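Local coordinates for protein hemolysin (Enterococcus faecalis, PDB 2R2Z) that may bind flavin adenine dinucleotide as part of a longer membrane protein, of which this chain is the transporter-associated domain, at residues Phe65-Met77 against Arg81-Asp91. Residues are numbered along the deposited sequence; the frame is centred on the assembly and turned at random. Where two conformers were deposited one is given.
Sequences FEVGNIKLTAEEM and RLLVLRVHFYD
Arg86 takes hold of Glu75 side-on, its NE 2.9 Å from OE1 and its NH2 2.9 Å from OE2, and the pair illustrates how a twisted antiparallel hairpin sorts charge from hydrophobic surface. Both N-H bonds are nearly straight, at 177° for NE, and OE1 lies in the guanidinium plane. The carboxylate, however, is met from above its own plane, the two flat groups standing 75° apart. A bend of the glutamate at chi2 (60°) turns its carboxylate toward the arginine. Each partner has a second one: Glu17, a zinc ligand seen for this protein, pairs with Arg86 NH1, and Lys62 with Glu75 OE2, so the charges form a small network that probably restrains both groups.

Farther along this face, Lys71 runs past the Tyr90 ring, its CB at the ring edge, and the bends at chi3 and chi4 carry NZ onto the tyrosine OH in a very short, hence doubtful, contact. The other face is apolar. Ile70 CG2 sits 3.6 Å from Val87 CG1, the two side chains running side by side, and Leu72 CD2 meets the same valine at CG2. Near the hairpin end, Met77, here selenomethionine, lays its SE 3.9 Å from Leu82 CD1.

Paired backbone bonds join Lys71 to His88 and Thr73 to Arg86. Two classic beta bulges then interrupt the ladder: Val84 O receives both Glu75 N and Glu76 N, and Glu76 O receives Leu83 N and Val84 N.

Within the five-stranded antiparallel sheet, strand 81-89 is flanked by 17-21 and strand 70-78 by 64-67, reached through a type II' turn from Val67 to Ile70. Helix 45-53 covers part of the apolar face, where Tyr48 touches Leu72, while Phe33 of helix 26-33 meets the Phe89 ring.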
loop_
_atom_site.group_PDB
_atom_site.type_symbol
_atom_site.label_atom_id
_atom_site.label_comp_id
_atom_site.label_asym_id
_atom_site.label_seq_id
_atom_site.Cartn_x
_atom_site.Cartn_y
_atom_site.Cartn_z
ATOM N N PHE A 65 -6.156 -3.052 4.740
ATOM C CA PHE A 65 -6.339 -4.361 4.135
ATOM C C PHE A 65 -5.172 -5.219 4.595
ATOM O O PHE A 65 -4.008 -4.819 4.473
ATOM C CB PHE A 65 -6.341 -4.250 2.613
ATOM C CG PHE A 65 -6.480 -5.570 1.922
ATOM C CD1 PHE A 65 -7.692 -6.267 1.947
ATOM C CD2 PHE A 65 -5.408 -6.120 1.238
ATOM C CE1 PHE A 65 -7.831 -7.498 1.307
ATOM C CE2 PHE A 65 -5.532 -7.340 0.590
ATOM C CZ PHE A 65 -6.748 -8.028 0.629
ATOM N N GLU A 66 -5.491 -6.398 5.110
ATOM C CA GLU A 66 -4.460 -7.323 5.553
ATOM C C GLU A 66 -4.343 -8.467 4.558
ATOM O O GLU A 66 -5.351 -8.942 4.022
ATOM C CB GLU A 66 -4.776 -7.824 6.961
ATOM C CG GLU A 66 -5.007 -6.657 7.933
ATOM C CD GLU A 66 -5.124 -7.073 9.384
ATOM O OE1 GLU A 66 -4.283 -7.874 9.854
ATOM O OE2 GLU A 66 -6.056 -6.576 10.057
ATOM N N VAL A 67 -3.113 -8.904 4.305
ATOM C CA VAL A 67 -2.850 -10.000 3.387
ATOM C C VAL A 67 -1.546 -10.647 3.845
ATOM O O VAL A 67 -0.534 -9.972 3.983
ATOM C CB VAL A 67 -2.839 -9.511 1.900
ATOM C CG1 VAL A 67 -1.871 -8.348 1.663
ATOM C CG2 VAL A 67 -2.541 -10.669 0.968
ATOM N N GLY A 68 -1.573 -11.948 4.128
ATOM C CA GLY A 68 -0.384 -12.619 4.644
ATOM C C GLY A 68 0.078 -11.948 5.918
ATOM O O GLY A 68 -0.709 -11.696 6.820
ATOM N N ASN A 69 1.358 -11.625 6.052
ATOM C CA ASN A 69 1.789 -10.951 7.286
ATOM C C ASN A 69 1.871 -9.432 7.150
ATOM O O ASN A 69 2.497 -8.757 7.967
ATOM C CB ASN A 69 3.124 -11.510 7.789
ATOM C CG ASN A 69 4.283 -11.164 6.870
ATOM O OD1 ASN A 69 4.139 -11.158 5.652
ATOM N ND2 ASN A 69 5.441 -10.869 7.455
ATOM N N ILE A 70 1.232 -8.902 6.111
ATOM C CA ILE A 70 1.263 -7.474 5.796
ATOM C C ILE A 70 -0.073 -6.804 6.143
ATOM O O ILE A 70 -1.134 -7.396 5.900
ATOM C CB ILE A 70 1.531 -7.277 4.276
ATOM C CG1 ILE A 70 2.646 -8.218 3.793
ATOM C CG2 ILE A 70 1.826 -5.811 3.949
ATOM C CD1 ILE A 70 2.742 -8.335 2.283
ATOM N N LYS A 71 -0.003 -5.578 6.643
ATOM C CA LYS A 71 -1.176 -4.734 6.729
ATOM C C LYS A 71 -0.890 -3.467 5.933
ATOM O O LYS A 71 0.125 -2.794 6.161
ATOM C CB LYS A 71 -1.522 -4.400 8.174
ATOM C CG LYS A 71 -2.771 -3.532 8.268
ATOM C CD LYS A 71 -3.320 -3.419 9.671
ATOM C CE LYS A 71 -2.723 -2.254 10.374
ATOM N NZ LYS A 71 -1.359 -2.566 10.805
ATOM N N LEU A 72 -1.788 -3.154 4.997
ATOM C CA LEU A 72 -1.676 -1.965 4.143
ATOM C C LEU A 72 -2.759 -0.980 4.557
ATOM O O LEU A 72 -3.929 -1.351 4.601
ATOM C CB LEU A 72 -1.894 -2.358 2.688
ATOM C CG LEU A 72 -0.894 -3.340 2.088
ATOM C CD1 LEU A 72 -1.379 -3.738 0.693
ATOM C CD2 LEU A 72 0.495 -2.744 2.023
ATOM N N THR A 73 -2.372 0.252 4.834
ATOM C CA THR A 73 -3.326 1.267 5.267
ATOM C C THR A 73 -3.283 2.425 4.299
ATOM O O THR A 73 -2.218 2.822 3.833
ATOM C CB THR A 73 -2.988 1.764 6.692
ATOM O OG1 THR A 73 -3.017 0.649 7.589
ATOM C CG2 THR A 73 -3.969 2.828 7.161
ATOM N N ALA A 74 -4.442 2.995 3.987
ATOM C CA ALA A 74 -4.498 4.170 3.135
ATOM C C ALA A 74 -4.136 5.367 3.999
ATOM O O ALA A 74 -4.996 5.897 4.725
ATOM C CB ALA A 74 -5.914 4.321 2.560
ATOM N N GLU A 75 -2.888 5.816 3.914
ATOM C CA GLU A 75 -2.388 6.834 4.824
ATOM C C GLU A 75 -2.722 8.250 4.393
ATOM O O GLU A 75 -3.011 9.097 5.231
ATOM C CB GLU A 75 -0.883 6.675 5.004
ATOM C CG GLU A 75 -0.361 7.446 6.187
ATOM C CD GLU A 75 -0.998 7.010 7.517
ATOM O OE1 GLU A 75 -1.419 5.835 7.701
ATOM O OE2 GLU A 75 -1.091 7.855 8.396
ATOM N N GLU A 76 -2.645 8.510 3.087
ATOM C CA GLU A 76 -2.892 9.850 2.559
ATOM C C GLU A 76 -3.592 9.775 1.232
ATOM O O GLU A 76 -3.057 9.201 0.272
ATOM C CB GLU A 76 -1.587 10.639 2.404
ATOM C CG GLU A 76 -1.840 12.084 2.031
ATOM C CD GLU A 76 -0.588 12.930 1.917
ATOM O OE1 GLU A 76 0.535 12.392 2.025
ATOM O OE2 GLU A 76 -0.738 14.159 1.706
HETATM N N MSE A 77 -4.763 10.410 1.184
HETATM C CA MSE A 77 -5.534 10.603 -0.053
HETATM C C MSE A 77 -5.357 12.025 -0.542
HETATM O O MSE A 77 -5.274 12.959 0.264
HETATM C CB MSE A 77 -7.031 10.403 0.192
HETATM C CG MSE A 77 -7.404 9.062 0.783
HETATM SE SE MSE A 77 -6.971 7.568 -0.367
HETATM C CE MSE A 77 -8.102 8.053 -1.897
ATOM N N ARG A 81 -7.247 10.085 -5.311
ATOM C CA ARG A 81 -5.974 9.419 -5.510
ATOM C C ARG A 81 -5.362 8.966 -4.188
ATOM O O ARG A 81 -5.244 9.755 -3.240
ATOM C CB ARG A 81 -5.003 10.363 -6.199
ATOM C CG ARG A 81 -3.608 9.806 -6.316
ATOM C CD ARG A 81 -2.698 10.817 -6.967
ATOM N NE ARG A 81 -1.351 10.300 -7.176
ATOM C CZ ARG A 81 -0.409 10.976 -7.822
ATOM N NH1 ARG A 81 -0.680 12.173 -8.327
ATOM N NH2 ARG A 81 0.791 10.454 -7.974
ATOM N N LEU A 82 -4.973 7.697 -4.128
ATOM C CA LEU A 82 -4.238 7.188 -2.983
ATOM C C LEU A 82 -2.770 7.536 -3.146
ATOM O O LEU A 82 -2.063 6.942 -3.965
ATOM C CB LEU A 82 -4.464 5.685 -2.835
ATOM C CG LEU A 82 -3.583 4.942 -1.824
ATOM C CD1 LEU A 82 -3.636 5.595 -0.440
ATOM C CD2 LEU A 82 -4.027 3.487 -1.735
ATOM N N LEU A 83 -2.327 8.523 -2.403
ATOM C CA LEU A 83 -0.977 9.077 -2.511
ATOM C C LEU A 83 0.071 8.218 -1.790
ATOM O O LEU A 83 1.132 8.019 -2.311
ATOM C CB LEU A 83 -0.912 10.500 -1.943
ATOM C CG LEU A 83 -1.283 11.748 -2.736
ATOM C CD1 LEU A 83 -0.856 12.980 -1.947
ATOM C CD2 LEU A 83 -0.639 11.770 -4.112
ATOM N N VAL A 84 -0.248 7.868 -0.542
ATOM C CA VAL A 84 0.732 7.190 0.312
ATOM C C VAL A 84 0.043 6.077 1.074
ATOM O O VAL A 84 -1.040 6.282 1.649
ATOM C CB VAL A 84 1.405 8.191 1.314
ATOM C CG1 VAL A 84 2.467 7.487 2.135
ATOM C CG2 VAL A 84 2.046 9.371 0.563
ATOM N N LEU A 85 0.694 4.915 1.087
ATOM C CA LEU A 85 0.257 3.771 1.891
ATOM C C LEU A 85 1.153 3.649 3.102
ATOM O O LEU A 85 2.343 3.910 3.008
ATOM C CB LEU A 85 0.400 2.462 1.080
ATOM C CG LEU A 85 -0.550 2.205 -0.085
ATOM C CD1 LEU A 85 -0.158 3.046 -1.309
ATOM C CD2 LEU A 85 -0.525 0.736 -0.463
ATOM N N ARG A 86 0.602 3.209 4.220
ATOM C CA ARG A 86 1.417 2.738 5.319
ATOM C C ARG A 86 1.433 1.220 5.267
ATOM O O ARG A 86 0.410 0.597 4.995
ATOM C CB ARG A 86 0.853 3.232 6.646
ATOM C CG ARG A 86 1.680 2.831 7.877
ATOM C CD ARG A 86 0.950 3.194 9.174
ATOM N NE ARG A 86 0.666 4.631 9.321
ATOM C CZ ARG A 86 1.291 5.455 10.156
ATOM N NH1 ARG A 86 2.300 5.047 10.907
ATOM N NH2 ARG A 86 0.899 6.708 10.223
ATOM N N VAL A 87 2.603 0.634 5.486
ATOM C CA VAL A 87 2.743 -0.806 5.474
ATOM C C VAL A 87 3.357 -1.284 6.775
ATOM O O VAL A 87 4.408 -0.777 7.183
ATOM C CB VAL A 87 3.656 -1.224 4.318
ATOM C CG1 VAL A 87 3.701 -2.730 4.195
ATOM C CG2 VAL A 87 3.242 -0.532 3.004
ATOM N N HIS A 88 2.669 -2.210 7.453
ATOM C CA HIS A 88 3.262 -2.887 8.584
ATOM C C HIS A 88 3.477 -4.355 8.276
ATOM O O HIS A 88 2.639 -5.020 7.662
ATOM C CB HIS A 88 2.410 -2.727 9.830
ATOM C CG HIS A 88 3.190 -2.888 11.089
ATOM N ND1 HIS A 88 3.547 -4.116 11.600
ATOM C CD2 HIS A 88 3.717 -1.966 11.922
ATOM C CE1 HIS A 88 4.247 -3.945 12.704
ATOM N NE2 HIS A 88 4.366 -2.649 12.922
ATOM N N PHE A 89 4.632 -4.860 8.690
ATOM C CA PHE A 89 4.977 -6.271 8.553
ATOM C C PHE A 89 4.900 -6.977 9.892
ATOM O O PHE A 89 5.394 -6.472 10.890
ATOM C CB PHE A 89 6.392 -6.426 7.982
ATOM C CG PHE A 89 6.525 -5.924 6.585
ATOM C CD1 PHE A 89 6.272 -6.769 5.520
ATOM C CD2 PHE A 89 6.888 -4.617 6.313
ATOM C CE1 PHE A 89 6.370 -6.322 4.220
ATOM C CE2 PHE A 89 6.990 -4.160 5.007
ATOM C CZ PHE A 89 6.727 -5.019 3.958
ATOM N N TYR A 90 4.251 -8.132 9.906
ATOM C CA TYR A 90 4.130 -8.954 11.111
ATOM C C TYR A 90 4.871 -10.278 10.963
ATOM O O TYR A 90 5.321 -10.637 9.874
ATOM C CB TYR A 90 2.661 -9.190 11.448
ATOM C CG TYR A 90 1.905 -7.909 11.619
ATOM C CD1 TYR A 90 1.913 -7.225 12.833
ATOM C CD2 TYR A 90 1.205 -7.354 10.548
ATOM C CE1 TYR A 90 1.221 -6.022 12.980
ATOM C CE2 TYR A 90 0.519 -6.168 10.681
ATOM C CZ TYR A 90 0.524 -5.506 11.893
ATOM O OH TYR A 90 -0.156 -4.321 12.006
ATOM N N ASP A 91 5.009 -10.992 12.075
ATOM C CA ASP A 91 5.599 -12.326 12.081
ATOM C C ASP A 91 4.492 -13.368 12.102
ATOM O O ASP A 91 3.493 -13.203 12.806
ATOM C CB ASP A 91 6.483 -12.495 13.314
ATOM C CG ASP A 91 7.541 -11.428 13.416
ATOM O OD1 ASP A 91 8.156 -11.105 12.374
ATOM O OD2 ASP A 91 7.762 -10.921 14.539
#